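Local coordinates for putative prolyl-tRNA synthetase (Leishmania major, PDB 5XIL), which probably attaches L-proline to tRNA(Pro) at the expense of ATP, here as catalytic core, anticodon-binding domain and zinc-binding C-terminal domain, at residues G197-K202 and T211-T216; K475-P480 and W505-R510. All blocks are in the same frame, centred on the assembly; numbering follows the deposited sequence. Where two conformers were deposited one is given.

Interaction 1: residues G197-K202 and T211-T216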
loop_
_atom_site.group_PDB
_atom_site.type_symbol
_atom_site.label_atom_id
_atom_site.label_comp_id
_atom_site.label_asym_id
_atom_site.label_seq_id
_atom_site.Cartn_x
_atom_site.Cartn_y
_atom_site.Cartn_z
ATOM N N GLY A 197 17.442 -2.173 21.320
ATOM C CA GLY A 197 18.761 -2.693 21.735
ATOM C C GLY A 197 19.451 -3.451 20.610
ATOM O O GLY A 197 19.010 -3.430 19.457
ATOM N N ARG A 198 20.580 -4.059 20.960
ATOM C CA ARG A 198 21.364 -4.814 20.028
ATOM C C ARG A 198 21.339 -6.281 20.419
ATOM O O ARG A 198 21.456 -6.653 21.604
ATOM C CB ARG A 198 22.819 -4.326 20.048
ATOM C CG ARG A 198 23.640 -4.853 18.899
ATOM C CD ARG A 198 25.130 -4.493 18.980
ATOM N NE ARG A 198 25.724 -4.566 20.313
ATOM C CZ ARG A 198 25.952 -3.532 21.122
ATOM N NH1 ARG A 198 25.574 -2.299 20.782
ATOM N NH2 ARG A 198 26.517 -3.744 22.313
ATOM N N LYS A 199 21.215 -7.143 19.434
ATOM C CA LYS A 199 21.264 -8.531 19.701
ATOM C C LYS A 199 22.695 -8.933 20.128
ATOM O O LYS A 199 23.683 -8.295 19.715
ATOM C CB LYS A 199 20.830 -9.372 18.515
ATOM C CG LYS A 199 19.373 -9.226 18.107
ATOM C CD LYS A 199 18.442 -9.850 19.110
ATOM C CE LYS A 199 17.125 -10.168 18.421
ATOM N NZ LYS A 199 16.125 -10.665 19.397
ATOM N N THR A 200 22.796 -9.921 21.010
ATOM C CA THR A 200 24.136 -10.537 21.236
ATOM C C THR A 200 24.673 -11.186 19.962
ATOM O O THR A 200 23.924 -11.531 18.991
ATOM C CB THR A 200 24.086 -11.614 22.350
ATOM O OG1 THR A 200 23.283 -12.707 21.900
ATOM C CG2 THR A 200 23.544 -11.036 23.636
ATOM N N GLU A 201 25.973 -11.464 19.970
ATOM C CA GLU A 201 26.573 -12.283 18.878
ATOM C C GLU A 201 25.810 -13.546 18.594
ATOM O O GLU A 201 25.549 -13.897 17.429
ATOM C CB GLU A 201 28.039 -12.627 19.212
ATOM C CG GLU A 201 29.002 -11.505 18.969
ATOM C CD GLU A 201 29.153 -11.134 17.500
ATOM O OE1 GLU A 201 29.287 -12.002 16.614
ATOM O OE2 GLU A 201 29.187 -9.927 17.237
ATOM N N LYS A 202 25.405 -14.256 19.650
ATOM C CA LYS A 202 24.666 -15.510 19.491
ATOM C C LYS A 202 23.300 -15.270 18.786
ATOM O O LYS A 202 22.829 -16.038 17.990
ATOM C CB LYS A 202 24.396 -16.143 20.905
ATOM C CG LYS A 202 23.602 -17.456 20.855
ATOM C CD LYS A 202 23.453 -18.076 22.244
ATOM C CE LYS A 202 22.726 -19.433 22.256
ATOM N NZ LYS A 202 22.591 -20.186 23.607
ATOM N N THR A 211 22.896 -7.065 14.698
ATOM C CA THR A 211 21.455 -6.968 14.523
ATOM C C THR A 211 20.924 -6.061 15.659
ATOM O O THR A 211 21.300 -6.184 16.816
ATOM C CB THR A 211 20.771 -8.316 14.512
ATOM O OG1 THR A 211 21.080 -9.053 13.340
ATOM C CG2 THR A 211 19.272 -8.105 14.575
ATOM N N THR A 212 20.116 -5.073 15.284
ATOM C CA THR A 212 19.426 -4.232 16.247
ATOM C C THR A 212 17.938 -4.627 16.235
ATOM O O THR A 212 17.415 -5.152 15.228
ATOM C CB THR A 212 19.586 -2.706 15.989
ATOM O OG1 THR A 212 18.875 -2.333 14.791
ATOM C CG2 THR A 212 20.963 -2.291 15.901
ATOM N N THR A 213 17.259 -4.399 17.342
ATOM C CA THR A 213 15.926 -4.968 17.560
ATOM C C THR A 213 15.078 -4.059 18.473
ATOM O O THR A 213 15.605 -3.229 19.240
ATOM C CB THR A 213 16.086 -6.357 18.196
ATOM O OG1 THR A 213 14.828 -7.024 18.352
ATOM C CG2 THR A 213 16.736 -6.273 19.566
ATOM N N VAL A 214 13.759 -4.248 18.409
ATOM C CA VAL A 214 12.823 -3.678 19.316
ATOM C C VAL A 214 12.121 -4.870 19.980
ATOM O O VAL A 214 11.509 -5.679 19.308
ATOM C CB VAL A 214 11.804 -2.686 18.678
ATOM C CG1 VAL A 214 12.502 -1.385 18.397
ATOM C CG2 VAL A 214 11.253 -3.228 17.403
ATOM N N GLU A 215 12.338 -5.033 21.263
ATOM C CA GLU A 215 11.864 -6.214 21.960
ATOM C C GLU A 215 10.605 -5.806 22.739
ATOM O O GLU A 215 10.580 -4.702 23.353
ATOM C CB GLU A 215 12.930 -6.684 22.896
ATOM C CG GLU A 215 14.169 -7.155 22.134
ATOM C CD GLU A 215 13.929 -8.479 21.454
ATOM O OE1 GLU A 215 13.121 -9.322 21.956
ATOM O OE2 GLU A 215 14.488 -8.667 20.384
ATOM N N THR A 216 9.600 -6.668 22.711
ATOM C CA THR A 216 8.316 -6.420 23.349
ATOM C C THR A 216 8.091 -7.463 24.448
ATOM O O THR A 216 8.804 -8.512 24.501
ATOM C CB THR A 216 7.170 -6.460 22.328
ATOM O OG1 THR A 216 7.005 -7.782 21.865
ATOM C CG2 THR A 216 7.469 -5.560 21.114
HETATM O O HOH W 1 24.327 -8.192 17.023
#
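Lys199 leans along Thr211 and then reaches past Thr213 to Glu215, touching three alternate residues on one face of the opposing strand. Its early methylenes run beside Thr211 and point the same way, with Lys199 CG 3.7 Å from Thr211 CG2. The chain bends at chi2 (-71°), which turns its outer half along the strand, and it crosses the Thr213 and Glu215 side chains at about a right angle. At the tip, Lys199 NZ forms a salt bridge with Glu215 OE2 at 2.8 Å, arriving from above the carboxylate plane. The Thr213 hydroxyl, anti to its backbone N (chi1 -176°), donates to the same oxygen, with OG1 2.6 Å from Glu215 OE2, from the opposite face. Two donors thus grip one oxygen and probably steady the negative charge of this buried carboxylate; Gln226 is a further partner of the lysine.

Behind the side chains, Gly197 and Thr213 form an antiparallel hydrogen-bonded pair, and Lys199 N donates to Thr211 O at 2.8 Å just past the end of the short strand. One water then links Lys199 O to Thr211 N. The contact joins the two strands of a beta hairpin, 195-198 and 210-218, in the class II core: helix 168-189 covers Thr212 and Val214, strand 223-234 flanks strand 210-218, and strand 475-480 pairs with the far edge of strand 195-198.

Interaction 2: residues K475-P480 and W505-R510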
loop_
_atom_site.group_PDB
_atom_site.type_symbol
_atom_site.label_atom_id
_atom_site.label_comp_id
_atom_site.label_asym_id
_atom_site.label_seq_id
_atom_site.Cartn_x
_atom_site.Cartn_y
_atom_site.Cartn_z
ATOM N N LYS A 475 16.695 -16.893 27.081
ATOM C CA LYS A 475 17.715 -16.445 26.164
ATOM C C LYS A 475 17.975 -14.990 26.382
ATOM O O LYS A 475 17.218 -14.342 27.180
ATOM C CB LYS A 475 17.259 -16.700 24.721
ATOM C CG LYS A 475 16.007 -15.970 24.288
ATOM C CD LYS A 475 15.789 -16.500 22.874
ATOM C CE LYS A 475 15.153 -15.551 21.955
ATOM N NZ LYS A 475 15.375 -16.146 20.585
ATOM N N THR A 476 18.948 -14.418 25.672
ATOM C CA THR A 476 19.070 -12.990 25.666
ATOM C C THR A 476 18.050 -12.479 24.612
ATOM O O THR A 476 17.794 -13.104 23.565
ATOM C CB THR A 476 20.432 -12.433 25.354
ATOM O OG1 THR A 476 20.858 -12.916 24.096
ATOM C CG2 THR A 476 21.470 -12.817 26.447
ATOM N N LEU A 477 17.445 -11.391 24.995
ATOM C CA LEU A 477 16.518 -10.636 24.164
ATOM C C LEU A 477 17.267 -9.473 23.456
ATOM O O LEU A 477 17.304 -9.437 22.232
ATOM C CB LEU A 477 15.298 -10.192 24.965
ATOM C CG LEU A 477 14.565 -11.303 25.714
ATOM C CD1 LEU A 477 13.441 -10.639 26.499
ATOM C CD2 LEU A 477 13.962 -12.342 24.789
ATOM N N CYS A 478 17.952 -8.613 24.198
ATOM C CA CYS A 478 18.810 -7.604 23.609
ATOM C C CYS A 478 19.646 -7.024 24.702
ATOM O O CYS A 478 19.309 -7.147 25.907
ATOM C CB CYS A 478 18.060 -6.459 22.912
ATOM S SG CYS A 478 17.157 -5.400 24.026
ATOM N N ILE A 479 20.708 -6.357 24.282
ATOM C CA ILE A 479 21.457 -5.458 25.130
ATOM C C ILE A 479 20.794 -4.093 24.912
ATOM O O ILE A 479 20.898 -3.556 23.805
ATOM C CB ILE A 479 22.928 -5.310 24.707
ATOM C CG1 ILE A 479 23.544 -6.669 24.729
ATOM C CG2 ILE A 479 23.664 -4.455 25.735
ATOM C CD1 ILE A 479 24.481 -6.946 23.615
ATOM N N PRO A 480 20.059 -3.595 25.914
ATOM C CA PRO A 480 19.327 -2.334 25.724
ATOM C C PRO A 480 20.241 -1.136 25.529
ATOM O O PRO A 480 21.253 -1.027 26.217
ATOM C CB PRO A 480 18.520 -2.186 27.010
ATOM C CG PRO A 480 18.561 -3.454 27.674
ATOM C CD PRO A 480 19.731 -4.239 27.202
ATOM N N TRP A 505 24.611 -4.483 31.218
ATOM C CA TRP A 505 23.401 -5.219 31.596
ATOM C C TRP A 505 22.798 -5.765 30.348
ATOM O O TRP A 505 22.851 -5.115 29.331
ATOM C CB TRP A 505 22.404 -4.279 32.269
ATOM C CG TRP A 505 22.884 -3.722 33.576
ATOM C CD1 TRP A 505 23.656 -2.623 33.770
ATOM C CD2 TRP A 505 22.581 -4.223 34.877
ATOM N NE1 TRP A 505 23.843 -2.396 35.111
ATOM C CE2 TRP A 505 23.207 -3.358 35.817
ATOM C CE3 TRP A 505 21.870 -5.308 35.335
ATOM C CZ2 TRP A 505 23.106 -3.542 37.196
ATOM C CZ3 TRP A 505 21.790 -5.525 36.679
ATOM C CH2 TRP A 505 22.412 -4.623 37.621
ATOM N N VAL A 506 22.232 -6.946 30.379
ATOM C CA VAL A 506 21.554 -7.478 29.183
ATOM C C VAL A 506 20.176 -7.958 29.652
ATOM O O VAL A 506 19.997 -8.289 30.818
ATOM C CB VAL A 506 22.369 -8.625 28.531
ATOM C CG1 VAL A 506 22.531 -9.783 29.442
ATOM C CG2 VAL A 506 21.758 -9.162 27.212
ATOM N N LEU A 507 19.211 -7.875 28.765
ATOM C CA LEU A 507 17.863 -8.342 29.004
ATOM C C LEU A 507 17.708 -9.775 28.589
ATOM O O LEU A 507 17.943 -10.099 27.402
ATOM C CB LEU A 507 16.923 -7.412 28.229
ATOM C CG LEU A 507 15.448 -7.660 28.347
ATOM C CD1 LEU A 507 14.981 -7.314 29.739
ATOM C CD2 LEU A 507 14.754 -6.795 27.284
ATOM N N PHE A 508 17.311 -10.613 29.571
ATOM C CA PHE A 508 17.063 -12.040 29.407
ATOM C C PHE A 508 15.570 -12.320 29.611
ATOM O O PHE A 508 14.881 -11.567 30.304
ATOM C CB PHE A 508 17.709 -12.838 30.460
ATOM C CG PHE A 508 19.216 -12.930 30.387
ATOM C CD1 PHE A 508 19.807 -13.951 29.691
ATOM C CD2 PHE A 508 19.973 -12.123 31.141
ATOM C CE1 PHE A 508 21.216 -14.100 29.704
ATOM C CE2 PHE A 508 21.365 -12.261 31.162
ATOM C CZ PHE A 508 21.968 -13.225 30.448
ATOM N N GLY A 509 15.114 -13.372 28.961
ATOM C CA GLY A 509 13.792 -13.914 29.221
ATOM C C GLY A 509 13.486 -15.184 28.544
ATOM O O GLY A 509 14.118 -15.559 27.539
ATOM N N ARG A 510 12.455 -15.851 29.019
ATOM C CA ARG A 510 11.770 -16.808 28.177
ATOM C C ARG A 510 11.120 -16.059 27.000
ATOM O O ARG A 510 10.684 -14.924 27.171
ATOM C CB ARG A 510 10.728 -17.556 29.013
ATOM C CG ARG A 510 11.352 -18.387 30.132
ATOM C CD ARG A 510 10.302 -19.055 30.997
ATOM N NE ARG A 510 10.945 -19.873 32.029
ATOM C CZ ARG A 510 10.419 -20.142 33.219
ATOM N NH1 ARG A 510 9.220 -19.651 33.556
ATOM N NH2 ARG A 510 11.122 -20.848 34.102
#
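Lys475 and Gly509 exchange a pair of backbone hydrogen bonds that differ in shape. Gly509 N approaches Lys475 O nearly along the C=O axis at 2.9 Å, whereas Lys475 N sits above the carbonyl plane of Gly509 O. Further along, Leu477 N donates to Leu507 O at 2.8 Å and Leu507 N to Cys478 O at 3.0 Å. Leu477 and Cys478 therefore both face Leu507, a classic beta bulge. Its first residue has the helix-like psi (-55°) characteristic of a classic bulge, and the antiparallel register shifts by one.

The bulge also shapes the packing around Leu507. It turns the Leu477 side chain toward the partner strand, where CD1 lies 4.0 Å from Leu507 CG. Cys478 falls on the same face, with SG 4.3 Å from Leu507 CD2, and the Pro480 ring packs near Leu507 CB. On the other face, Thr476 CG2, anti to its carbonyl carbon (chi1 57°), meets the Phe508 ring obliquely, 3.5 Å from Phe508 CE1. The same methyl touches Val506 CG2, which Ile479 CG1 approaches at 3.9 Å. The hydroxyl of Thr476 is bonded to Glu444, leaving its methyl for these apolar neighbours.

Both strands belong to the C-terminal zinc-binding domain, and the Phe508 side chain lies about 9 Å from the zinc ion. The Phe508 ring also meets Phe423, of helix 423-428, edge-to-face. Strand 504-509 pairs on its other side with strand 432-437, while strand 475-480 pairs with strand 195-198 of the catalytic core.

Interactions 1 and 2 illustrate how one pair of strands can join two domains: both are buried, their centres are about 8 Å apart, and strands 195-198 and 475-480 pair directly. The bond from Ile479 N to Arg198 O, 2.8 Å long, crosses this join, and the hydroxyls of Thr200 and Thr476 probably bond as well. Chemistry separates the two. Interaction 1, a local hairpin within the catalytic core, places a buried ion pair beside threonines; interaction 2, between strands separated by some two dozen residues in the C-terminal domain, relies on aliphatic and aromatic packing about a bulge. Lys199 NZ of interaction 1 also makes a weak hydrogen bond to Leu477 O, at that bulge.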